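Local coordinates for protein DYNE8 (Micromonospora chersina, PDB 4AMM) that forms the acyltransferase domain of an iterative enediyne polyketide synthase and probably loads acyl units for assembly of the dynemicin polyketide, at residues Ala43-Phe54 against Phe386-Thr395. Sequence-based numbering, arbitrary orientation.
Sequences AAAHRGDVPARF and FAAGAVDDAT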
ATOM      1  N   ALA A  43       7.231   8.966 -23.800  1.00 11.28           N
ATOM      2  CA  ALA A  43       7.536   7.678 -23.138  1.00 11.36           C
ATOM      3  C   ALA A  43       8.417   6.842 -24.090  1.00 10.91           C
ATOM      4  O   ALA A  43       9.344   6.148 -23.593  1.00 11.35           O
ATOM      5  CB  ALA A  43       6.290   6.949 -22.767  1.00 12.80           C
ATOM      6  N   ALA A  44       8.173   6.901 -25.392  1.00 10.64           N
ATOM      7  CA  ALA A  44       8.953   6.089 -26.351  1.00 10.91           C
ATOM      8  C   ALA A  44      10.355   6.612 -26.415  1.00 11.78           C
ATOM      9  O   ALA A  44      11.322   5.833 -26.552  1.00 12.05           O
ATOM     10  CB  ALA A  44       8.272   6.131 -27.688  1.00 11.81           C
ATOM     11  N   ALA A  45      10.566   7.913 -26.282  1.00 11.75           N
ATOM     12  CA  ALA A  45      11.875   8.514 -26.503  1.00 13.00           C
ATOM     13  C   ALA A  45      12.703   8.615 -25.216  1.00 13.41           C
ATOM     14  O   ALA A  45      13.915   8.762 -25.276  1.00 15.65           O
ATOM     15  CB  ALA A  45      11.639   9.965 -27.033  1.00 17.16           C
ATOM     16  N   HIS A  46      12.140   8.551 -24.027  1.00 10.96           N
ATOM     17  CA  HIS A  46      12.776   8.699 -22.748  1.00 10.96           C
ATOM     18  C   HIS A  46      12.635   7.441 -21.929  1.00 13.13           C
ATOM     19  O   HIS A  46      11.906   7.303 -20.970  1.00 13.10           O
ATOM     20  CB  HIS A  46      12.099   9.897 -21.989  1.00 13.08           C
ATOM     21  CG  HIS A  46      12.432  11.184 -22.644  1.00 14.87           C
ATOM     22  ND1 HIS A  46      11.595  11.839 -23.515  1.00 19.82           N
ATOM     23  CD2 HIS A  46      13.599  11.853 -22.648  1.00 16.70           C
ATOM     24  CE1 HIS A  46      12.223  12.928 -23.957  1.00 17.02           C
ATOM     25  NE2 HIS A  46      13.417  12.963 -23.423  1.00 20.29           N
ATOM     26  N   ARG A  47      13.416   6.443 -22.338  1.00 11.44           N
ATOM     27  CA  ARG A  47      13.442   5.099 -21.719  1.00 11.57           C
ATOM     28  C   ARG A  47      14.847   4.554 -21.802  1.00 10.85           C
ATOM     29  O   ARG A  47      15.553   4.901 -22.761  1.00 12.38           O
ATOM     30  CB  ARG A  47      12.360   4.210 -22.298  1.00  9.86           C
ATOM     31  CG  ARG A  47      12.526   3.929 -23.851  1.00 11.28           C
ATOM     32  CD  ARG A  47      11.158   3.352 -24.398  1.00 10.01           C
ATOM     33  NE  ARG A  47      11.294   2.969 -25.801  1.00 10.22           N
ATOM     34  CZ  ARG A  47      11.561   1.685 -26.178  1.00  9.33           C
ATOM     35  NH1 ARG A  47      11.422   0.667 -25.332  1.00  9.27           N
ATOM     36  NH2 ARG A  47      11.833   1.488 -27.458  1.00  9.95           N
ATOM     37  N   GLY A  48      15.193   3.779 -20.803  1.00 10.50           N
ATOM     38  CA  GLY A  48      16.562   3.199 -20.774  1.00 11.99           C
ATOM     39  C   GLY A  48      17.344   3.864 -19.657  1.00 13.97           C
ATOM     40  O   GLY A  48      16.840   4.049 -18.560  1.00 17.18           O
ATOM     41  N   ASP A  49      18.563   4.297 -19.988  1.00 16.20           N
ATOM     42  CA  ASP A  49      19.394   5.013 -18.967  1.00 19.09           C
ATOM     43  C   ASP A  49      19.104   6.503 -19.151  1.00 20.84           C
ATOM     44  O   ASP A  49      19.510   7.163 -20.094  1.00 24.42           O
ATOM     45  CB  ASP A  49      20.876   4.753 -19.355  1.00 21.03           C
ATOM     46  CG  ASP A  49      21.849   5.104 -18.261  1.00 28.54           C
ATOM     47  OD1 ASP A  49      21.474   5.834 -17.316  1.00 31.11           O
ATOM     48  OD2 ASP A  49      23.014   4.598 -18.359  1.00 27.39           O
ATOM     49  N   VAL A  50      18.254   6.980 -18.298  1.00 19.10           N
ATOM     50  CA  VAL A  50      17.752   8.363 -18.400  1.00 16.47           C
ATOM     51  C   VAL A  50      18.162   8.969 -17.064  1.00 16.78           C
ATOM     52  O   VAL A  50      17.551   8.742 -16.008  1.00 16.85           O
ATOM     53  CB  VAL A  50      16.239   8.382 -18.452  1.00 15.82           C
ATOM     54  CG1 VAL A  50      15.776   9.812 -18.498  1.00 18.25           C
ATOM     55  CG2 VAL A  50      15.632   7.662 -19.696  1.00 19.43           C
ATOM     56  N   PRO A  51      19.279   9.705 -16.994  1.00 15.97           N
ATOM     57  CA  PRO A  51      19.887  10.057 -15.704  1.00 17.65           C
ATOM     58  C   PRO A  51      18.999  10.902 -14.782  1.00 17.29           C
ATOM     59  O   PRO A  51      18.780  10.427 -13.644  1.00 21.24           O
ATOM     60  CB  PRO A  51      21.212  10.786 -16.162  1.00 18.84           C
ATOM     61  CG  PRO A  51      21.504  10.136 -17.569  1.00 22.00           C
ATOM     62  CD  PRO A  51      20.118  10.003 -18.183  1.00 17.75           C
ATOM     63  N   ALA A  52      18.501  12.012 -15.276  1.00 14.74           N
ATOM     64  CA  ALA A  52      17.669  12.981 -14.510  1.00 15.63           C
ATOM     65  C   ALA A  52      16.240  12.815 -15.087  1.00 14.62           C
ATOM     66  O   ALA A  52      16.013  12.816 -16.292  1.00 15.36           O
ATOM     67  CB  ALA A  52      18.169  14.430 -14.777  1.00 19.00           C
ATOM     68  N   ARG A  53      15.289  12.646 -14.138  1.00 13.12           N
ATOM     69  CA  ARG A  53      13.914  12.222 -14.543  1.00 12.87           C
ATOM     70  C   ARG A  53      12.797  13.083 -13.960  1.00 13.05           C
ATOM     71  O   ARG A  53      12.873  13.509 -12.796  1.00 14.77           O
ATOM     72  CB  ARG A  53      13.714  10.774 -14.096  1.00 13.25           C
ATOM     73  CG  ARG A  53      14.680   9.748 -14.706  1.00 13.50           C
ATOM     74  CD  ARG A  53      14.347   8.321 -14.320  1.00 14.63           C
ATOM     75  NE  ARG A  53      15.263   7.396 -15.016  1.00 16.37           N
ATOM     76  CZ  ARG A  53      15.021   6.078 -15.160  1.00 16.90           C
ATOM     77  NH1 ARG A  53      13.909   5.486 -14.673  1.00 13.01           N
ATOM     78  NH2 ARG A  53      15.992   5.317 -15.779  1.00 18.08           N
ATOM     79  N   PHE A  54      11.796  13.220 -14.753  1.00 13.10           N
ATOM     80  CA  PHE A  54      10.521  13.891 -14.384  1.00 13.09           C
ATOM     81  C   PHE A  54       9.461  12.920 -14.713  1.00 11.71           C
ATOM     82  O   PHE A  54       9.416  12.320 -15.809  1.00 12.49           O
ATOM     83  CB  PHE A  54      10.341  15.179 -15.199  1.00 13.83           C
ATOM     84  CG  PHE A  54       8.963  15.783 -15.141  1.00 14.11           C
ATOM     85  CD1 PHE A  54       8.041  15.369 -16.042  1.00 13.26           C
ATOM     86  CD2 PHE A  54       8.692  16.746 -14.187  1.00 16.14           C
ATOM     87  CE1 PHE A  54       6.745  15.903 -16.039  1.00 16.70           C
ATOM     88  CE2 PHE A  54       7.394  17.300 -14.164  1.00 18.75           C
ATOM     89  CZ  PHE A  54       6.450  16.875 -15.073  1.00 16.94           C
ATOM     90  N   PHE A 386       8.996   5.310 -12.238  1.00 10.75           N
ATOM     91  CA  PHE A 386       9.906   5.805 -13.283  1.00 11.10           C
ATOM     92  C   PHE A 386      10.814   6.856 -12.722  1.00 13.11           C
ATOM     93  O   PHE A 386      12.044   6.798 -12.872  1.00 11.76           O
ATOM     94  CB  PHE A 386       9.112   6.309 -14.512  1.00 12.13           C
ATOM     95  CG  PHE A 386      10.000   6.865 -15.601  1.00 11.33           C
ATOM     96  CD1 PHE A 386      10.529   5.968 -16.544  1.00 12.29           C
ATOM     97  CD2 PHE A 386      10.332   8.190 -15.634  1.00 11.40           C
ATOM     98  CE1 PHE A 386      11.388   6.454 -17.539  1.00 11.24           C
ATOM     99  CE2 PHE A 386      11.201   8.682 -16.596  1.00 12.29           C
ATOM    100  CZ  PHE A 386      11.713   7.792 -17.599  1.00 13.99           C
ATOM    101  N   ALA A 387      10.315   7.876 -12.029  1.00 12.26           N
ATOM    102  CA  ALA A 387      11.155   8.981 -11.572  1.00 11.73           C
ATOM    103  C   ALA A 387      12.157   8.453 -10.586  1.00 11.74           C
ATOM    104  O   ALA A 387      13.313   8.937 -10.578  1.00 13.75           O
ATOM    105  CB  ALA A 387      10.305  10.102 -10.986  1.00 13.67           C
ATOM    106  N   ALA A 388      11.804   7.521  -9.722  1.00 11.58           N
ATOM    107  CA  ALA A 388      12.697   6.979  -8.713  1.00 13.72           C
ATOM    108  C   ALA A 388      13.703   6.011  -9.308  1.00 14.99           C
ATOM    109  O   ALA A 388      14.602   5.548  -8.586  1.00 15.99           O
ATOM    110  CB  ALA A 388      11.886   6.291  -7.588  1.00 17.20           C
ATOM    111  N   GLY A 389      13.585   5.701 -10.615  1.00 12.89           N
ATOM    112  CA  GLY A 389      14.570   4.839 -11.256  1.00 14.38           C
ATOM    113  C   GLY A 389      14.321   3.394 -10.974  1.00 13.26           C
ATOM    114  O   GLY A 389      15.232   2.589 -11.313  1.00 15.64           O
ATOM    115  N   ALA A 390      13.153   2.990 -10.474  1.00 12.92           N
ATOM    116  CA  ALA A 390      12.889   1.550 -10.262  1.00 12.28           C
ATOM    117  C   ALA A 390      12.415   0.861 -11.560  1.00 12.45           C
ATOM    118  O   ALA A 390      12.461  -0.363 -11.603  1.00 13.31           O
ATOM    119  CB  ALA A 390      11.874   1.341  -9.148  1.00 13.57           C
ATOM    120  N   VAL A 391      11.965   1.613 -12.561  1.00 10.84           N
ATOM    121  CA  VAL A 391      11.608   1.091 -13.868  1.00 11.02           C
ATOM    122  C   VAL A 391      12.245   1.982 -14.905  1.00 12.71           C
ATOM    123  O   VAL A 391      12.417   3.207 -14.647  1.00 12.76           O
ATOM    124  CB  VAL A 391      10.074   0.926 -14.126  1.00 11.40           C
ATOM    125  CG1 VAL A 391       9.446   0.019 -13.077  1.00 12.89           C
ATOM    126  CG2 VAL A 391       9.360   2.299 -14.147  1.00 13.95           C
ATOM    127  N   ASP A 392      12.583   1.424 -16.060  1.00 11.49           N
ATOM    128  CA  ASP A 392      13.260   2.244 -17.075  1.00 11.46           C
ATOM    129  C   ASP A 392      12.443   2.640 -18.261  1.00 11.06           C
ATOM    130  O   ASP A 392      12.895   3.416 -19.084  1.00 12.01           O
ATOM    131  CB  ASP A 392      14.450   1.446 -17.575  1.00 13.61           C
ATOM    132  CG  ASP A 392      15.580   1.432 -16.535  1.00 19.98           C
ATOM    133  OD1 ASP A 392      15.686   2.291 -15.581  1.00 19.92           O
ATOM    134  OD2 ASP A 392      16.459   0.537 -16.715  1.00 21.02           O
ATOM    135  N   ASP A 393      11.158   2.219 -18.296  1.00 10.52           N
ATOM    136  CA  ASP A 393      10.383   2.319 -19.577  1.00 10.57           C
ATOM    137  C   ASP A 393       8.916   2.421 -19.214  1.00 11.65           C
ATOM    138  O   ASP A 393       8.365   1.435 -18.701  1.00 13.39           O
ATOM    139  CB  ASP A 393      10.725   1.070 -20.441  1.00 10.36           C
ATOM    140  CG  ASP A 393      10.122   1.065 -21.777  1.00 11.25           C
ATOM    141  OD1 ASP A 393       9.106   1.835 -22.027  1.00 11.99           O
ATOM    142  OD2 ASP A 393      10.554   0.299 -22.673  1.00 12.26           O
ATOM    143  N   ALA A 394       8.314   3.583 -19.460  1.00 11.11           N
ATOM    144  CA  ALA A 394       6.909   3.781 -19.151  1.00 11.77           C
ATOM    145  C   ALA A 394       6.014   3.516 -20.344  1.00 12.58           C
ATOM    146  O   ALA A 394       4.748   3.672 -20.259  1.00 12.75           O
ATOM    147  CB  ALA A 394       6.767   5.268 -18.683  1.00 12.63           C
ATOM    148  N   THR A 395       6.533   3.040 -21.484  1.00 12.76           N
ATOM    149  CA  THR A 395       5.679   2.717 -22.657  1.00 10.67           C
ATOM    150  C   THR A 395       4.509   1.718 -22.366  1.00 13.36           C
ATOM    151  O   THR A 395       3.513   1.875 -23.072  1.00 13.85           O
ATOM    152  CB  THR A 395       6.446   2.292 -23.928  1.00 12.54           C
ATOM    153  OG1 THR A 395       7.115   1.057 -23.649  1.00 13.01           O
ATOM    154  CG2 THR A 395       7.412   3.370 -24.383  1.00 11.72           C
TER
HETATM  155  O   HOH W   1       9.505   5.767 -20.849  1.00 11.42           O
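With CG of Arg53 anti to its carbonyl carbon (chi1 -61°) and the chain extended to NE, the guanidinium slides over one face of Phe386, whose CG lies anti to the backbone N (chi1 178°). The two planes are nearly flat on each other, with Arg53 CZ 4.6 Å from the ring centroid in a cation-pi contact, while CD makes a CH-pi contact with the same ring. Around the guanidinium edge, Arg53 NH1 gives a fairly straight bond to Phe386 O, on a lone pair, and a shorter, more bent one to Val391 O (2.7 Å, N-H...O 140°). Arg53 NH2 meets Asp392 OD1 at 3.0 Å from above the carboxylate plane, completing a salt bridge, and NE bonds straight to Val50 O, so both the tilt and the rotation of the group are fixed. Phe386 O also accepts from Gly389 N in the Schellman motif that ends helix 376-387. The chain leaving this helix folds back beside strand 52-58 of an antiparallel sheet consistent with the ketosynthase-acyltransferase linker of related synthases; its strand 4-10 touches Phe386 through Val7. A leucine in place of Arg53 would probably leave the Val391 carbonyl and the Asp392 carboxylate without their mates and strip the Phe386 face of its cation. Further along, Gly48 N donates to Asp392 O (2.9 Å), and Arg47 NH1 reaches Asp393 OD2 at 2.8 Å, again from above the carboxylate plane. Asp393 OD1 closes an Asx turn onto Thr395 N and also takes the Thr395 hydroxyl. A water bridges Ala43 O, His46 O and Ala394 N.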